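Aluminum resistance protein (Clostridium novyi, PDB 3I16) probably acts as a pyridoxal-5'-phosphate-dependent carbon-sulfur lyase of the methionine gamma-lyase family, with a possible role in aluminium resistance. Local coordinates at residues 183-188 / 330-335. Numbering follows the deposited sequence.
With PLP (pyridoxal-5'-phosphate), chain J.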
ATOM      1  N   GLN B 183       4.951 -32.632 -14.332  1.00 13.60           N
ATOM      2  CA  GLN B 183       5.795 -31.467 -14.095  1.00 14.67           C
ATOM      3  C   GLN B 183       6.384 -31.000 -15.413  1.00 15.50           C
ATOM      4  O   GLN B 183       7.085 -31.753 -16.062  1.00 15.94           O
ATOM      5  CB  GLN B 183       6.903 -31.834 -13.133  1.00 13.63           C
ATOM      6  CG  GLN B 183       7.722 -30.648 -12.658  1.00 14.57           C
ATOM      7  CD  GLN B 183       8.675 -31.069 -11.572  1.00 20.03           C
ATOM      8  OE1 GLN B 183       8.253 -31.495 -10.480  1.00 15.27           O
ATOM      9  NE2 GLN B 183       9.975 -30.970 -11.861  1.00 11.54           N
ATOM     10  N   ARG B 184       6.101 -29.759 -15.803  1.00 15.35           N
ATOM     11  CA  ARG B 184       6.600 -29.226 -17.067  1.00 15.97           C
ATOM     12  C   ARG B 184       8.105 -28.942 -17.023  1.00 18.47           C
ATOM     13  O   ARG B 184       8.867 -29.426 -17.879  1.00 18.03           O
ATOM     14  CB  ARG B 184       5.831 -27.963 -17.430  1.00 15.18           C
ATOM     15  CG  ARG B 184       6.226 -27.369 -18.744  1.00 13.17           C
ATOM     16  CD  ARG B 184       5.326 -26.265 -19.123  1.00 15.64           C
ATOM     17  NE  ARG B 184       5.676 -25.696 -20.425  1.00 11.57           N
ATOM     18  CZ  ARG B 184       4.975 -24.736 -21.019  1.00 16.09           C
ATOM     19  NH1 ARG B 184       3.873 -24.254 -20.457  1.00 17.13           N
ATOM     20  NH2 ARG B 184       5.368 -24.258 -22.182  1.00 17.62           N
ATOM     21  N   SER B 185       8.523 -28.165 -16.027  1.00 19.03           N
ATOM     22  CA  SER B 185       9.927 -27.777 -15.849  1.00 20.79           C
ATOM     23  C   SER B 185      10.715 -28.921 -15.220  1.00 23.79           C
ATOM     24  O   SER B 185      10.153 -29.754 -14.514  1.00 22.51           O
ATOM     25  CB  SER B 185      10.004 -26.526 -14.966  1.00 21.54           C
ATOM     26  OG  SER B 185      11.334 -26.095 -14.782  1.00 23.41           O
ATOM     27  N   THR B 186      12.024 -28.954 -15.440  1.00 25.96           N
ATOM     28  CA  THR B 186      12.828 -30.056 -14.921  1.00 27.32           C
ATOM     29  C   THR B 186      13.207 -29.970 -13.456  1.00 25.98           C
ATOM     30  O   THR B 186      13.582 -30.983 -12.872  1.00 25.24           O
ATOM     31  CB  THR B 186      14.139 -30.206 -15.711  1.00 30.46           C
ATOM     32  OG1 THR B 186      14.943 -29.039 -15.505  1.00 36.89           O
ATOM     33  CG2 THR B 186      13.842 -30.372 -17.201  1.00 31.90           C
ATOM     34  N   GLY B 187      13.145 -28.791 -12.846  1.00 26.53           N
ATOM     35  CA  GLY B 187      13.589 -28.669 -11.454  1.00 27.71           C
ATOM     36  C   GLY B 187      15.100 -28.858 -11.392  1.00 28.49           C
ATOM     37  O   GLY B 187      15.814 -28.474 -12.333  1.00 29.01           O
ATOM     38  N   TYR B 188      15.601 -29.464 -10.320  1.00 27.88           N
ATOM     39  CA  TYR B 188      17.030 -29.724 -10.220  1.00 27.96           C
ATOM     40  C   TYR B 188      17.405 -31.060 -10.857  1.00 29.77           C
ATOM     41  O   TYR B 188      17.821 -31.997 -10.168  1.00 32.77           O
ATOM     42  CB  TYR B 188      17.541 -29.661  -8.771  1.00 29.51           C
ATOM     43  CG  TYR B 188      17.463 -28.298  -8.094  1.00 31.42           C
ATOM     44  CD1 TYR B 188      17.750 -27.127  -8.792  1.00 30.99           C
ATOM     45  CD2 TYR B 188      17.186 -28.192  -6.732  1.00 38.33           C
ATOM     46  CE1 TYR B 188      17.709 -25.898  -8.182  1.00 26.60           C
ATOM     47  CE2 TYR B 188      17.144 -26.948  -6.099  1.00 38.30           C
ATOM     48  CZ  TYR B 188      17.402 -25.806  -6.839  1.00 35.78           C
ATOM     49  OH  TYR B 188      17.367 -24.574  -6.242  1.00 32.20           O
ATOM     50  N   ARG B 330      12.620 -25.015 -26.248  1.00 15.94           N
ATOM     51  CA  ARG B 330      12.484 -24.861 -24.806  1.00 17.36           C
ATOM     52  C   ARG B 330      11.059 -24.767 -24.318  1.00 16.67           C
ATOM     53  O   ARG B 330      10.221 -24.186 -24.991  1.00 18.50           O
ATOM     54  CB  ARG B 330      13.249 -23.618 -24.381  1.00 14.41           C
ATOM     55  CG  ARG B 330      14.737 -23.803 -24.594  1.00 16.36           C
ATOM     56  CD  ARG B 330      15.501 -22.514 -24.558  1.00 16.35           C
ATOM     57  NE  ARG B 330      16.930 -22.762 -24.789  1.00 13.65           N
ATOM     58  CZ  ARG B 330      17.900 -22.788 -23.871  1.00 11.42           C
ATOM     59  NH1 ARG B 330      17.671 -22.547 -22.588  1.00  9.96           N
ATOM     60  NH2 ARG B 330      19.153 -23.046 -24.256  1.00 13.81           N
ATOM     61  N   SER B 331      10.792 -25.361 -23.158  1.00 16.59           N
ATOM     62  CA  SER B 331       9.459 -25.304 -22.541  1.00 18.37           C
ATOM     63  C   SER B 331       9.502 -24.616 -21.183  1.00 18.58           C
ATOM     64  O   SER B 331       8.502 -24.599 -20.460  1.00 22.46           O
ATOM     65  CB  SER B 331       8.846 -26.697 -22.429  1.00 20.94           C
ATOM     66  OG  SER B 331       7.415 -26.625 -22.459  1.00 12.96           O
ATOM     67  N   ASP B 332      10.651 -24.027 -20.848  1.00 16.97           N
ATOM     68  CA  ASP B 332      10.803 -23.215 -19.632  1.00 17.07           C
ATOM     69  C   ASP B 332      11.987 -22.248 -19.810  1.00 16.64           C
ATOM     70  O   ASP B 332      12.714 -22.312 -20.810  1.00 16.42           O
ATOM     71  CB  ASP B 332      10.900 -24.075 -18.355  1.00 16.25           C
ATOM     72  CG  ASP B 332      12.239 -24.791 -18.198  1.00 17.38           C
ATOM     73  OD1 ASP B 332      13.251 -24.374 -18.799  1.00 21.02           O
ATOM     74  OD2 ASP B 332      12.293 -25.779 -17.438  1.00 17.88           O
ATOM     75  N   ILE B 333      12.197 -21.368 -18.842  1.00 18.92           N
ATOM     76  CA  ILE B 333      13.263 -20.370 -18.945  1.00 16.83           C
ATOM     77  C   ILE B 333      14.584 -20.773 -18.298  1.00 15.82           C
ATOM     78  O   ILE B 333      15.501 -19.962 -18.217  1.00 15.57           O
ATOM     79  CB  ILE B 333      12.815 -18.984 -18.364  1.00 16.66           C
ATOM     80  CG1 ILE B 333      12.527 -19.052 -16.855  1.00 17.97           C
ATOM     81  CG2 ILE B 333      11.604 -18.455 -19.136  1.00 18.30           C
ATOM     82  CD1 ILE B 333      12.466 -17.678 -16.177  1.00 14.98           C
ATOM     83  N   ILE B 334      14.699 -22.011 -17.842  1.00 13.22           N
ATOM     84  CA  ILE B 334      15.868 -22.390 -17.060  1.00 14.45           C
ATOM     85  C   ILE B 334      17.018 -22.881 -17.935  1.00 12.55           C
ATOM     86  O   ILE B 334      16.767 -23.564 -18.922  1.00 11.96           O
ATOM     87  CB  ILE B 334      15.511 -23.464 -16.006  1.00 15.14           C
ATOM     88  CG1 ILE B 334      14.430 -22.938 -15.063  1.00 18.54           C
ATOM     89  CG2 ILE B 334      16.745 -23.846 -15.188  1.00 12.64           C
ATOM     90  CD1 ILE B 334      14.014 -23.935 -13.997  1.00 23.29           C
ATOM     91  N   GLN B 335      18.248 -22.475 -17.599  1.00 10.23           N
ATOM     92  CA  GLN B 335      19.447 -22.952 -18.264  1.00 11.68           C
ATOM     93  C   GLN B 335      20.336 -23.618 -17.235  1.00 13.23           C
ATOM     94  O   GLN B 335      20.669 -22.977 -16.237  1.00 15.51           O
ATOM     95  CB  GLN B 335      20.229 -21.805 -18.914  1.00 12.36           C
ATOM     96  CG  GLN B 335      21.470 -22.287 -19.625  1.00  8.17           C
ATOM     97  CD  GLN B 335      21.131 -23.299 -20.705  1.00  9.85           C
ATOM     98  OE1 GLN B 335      20.206 -23.080 -21.486  1.00  9.50           O
ATOM     99  NE2 GLN B 335      21.890 -24.402 -20.768  1.00  7.05           N
TER
HETATM  100  N1  PLP J 427       7.550 -26.703  -9.494  1.00 41.48           N
HETATM  101  C2  PLP J 427       8.650 -26.429 -10.250  1.00 35.39           C
HETATM  102  C2A PLP J 427       9.059 -27.372 -11.339  1.00 28.52           C
HETATM  103  C3  PLP J 427       9.363 -25.260  -9.991  1.00 46.45           C
HETATM  104  O3  PLP J 427      10.464 -24.976 -10.761  1.00 43.80           O
HETATM  105  C4  PLP J 427       8.965 -24.392  -8.964  1.00 43.36           C
HETATM  106  C5  PLP J 427       7.844 -24.690  -8.197  1.00 45.40           C
HETATM  107  C6  PLP J 427       7.145 -25.843  -8.490  1.00 41.15           C
HETATM  108  C5A PLP J 427       7.319 -23.795  -7.090  1.00 40.46           C
HETATM  109  O4P PLP J 427       8.334 -23.316  -6.269  1.00 37.38           O
HETATM  110  P   PLP J 427       8.160 -22.156  -5.131  1.00 33.78           P
HETATM  111  O1P PLP J 427       7.458 -20.895  -5.613  1.00 29.35           O
HETATM  112  O2P PLP J 427       9.593 -21.791  -4.826  1.00 33.20           O
HETATM  113  O3P PLP J 427       7.397 -22.740  -3.952  1.00 22.69           O
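Beside the methyl group of pyridoxal-5'-phosphate, in its pocket, where the loop leaving strand 177-183 meets the loop that leads into strand 335-338, Ser185 and Asp332 join through their side chains. Ser185 OG donates to Asp332 OD2 at 2.8 Å, reaching the carboxylate from above its plane, 36° out of it. With OG anti to the backbone N (chi1 -179°), the hydroxyl is directed at the carboxylate, while Ser185 CB lies 3.8 Å from the cofactor methyl C2A; one short side chain thus meets the cofactor through its carbon and the second loop through its oxygen. The methyl end of Ile334, CD1, rests 3.5 Å from the same Ser185 OG. The other carboxylate oxygen, Asp332 OD1, accepts from Ile334 N in an Asx turn, so Asp332 fastens its own loop while holding Ser185.

In fold type I PLP enzymes the cofactor sits near the C-terminal ends of strands of the large sheet, here including 177-183; the contact joins the loop after that strand to the loop entering strand 335-338 of the antiparallel sheet. Gln183, at the strand end, packs its amide carbon CD 3.7 Å from PLP C2A. Its NE2 donates in the amide plane to Ser185 O at 2.9 Å, while OE1 is taken by Tyr126 N.

A second polar link is made by Arg184, whose chain stays extended to deliver the guanidinium edge to Ser331. Arg184 NE donates near the guanidinium plane to Ser331 OG (2.8 Å, N-H...O angle 152°), and NH2 adds a weak bond to the same oxygen. Ser331 OG is also hydrogen-bonded to Leu194 O. On the remaining nitrogen, NH1, a salt bridge to Glu229 and a hydrogen bond to Asn219 fix how the buried guanidinium is turned.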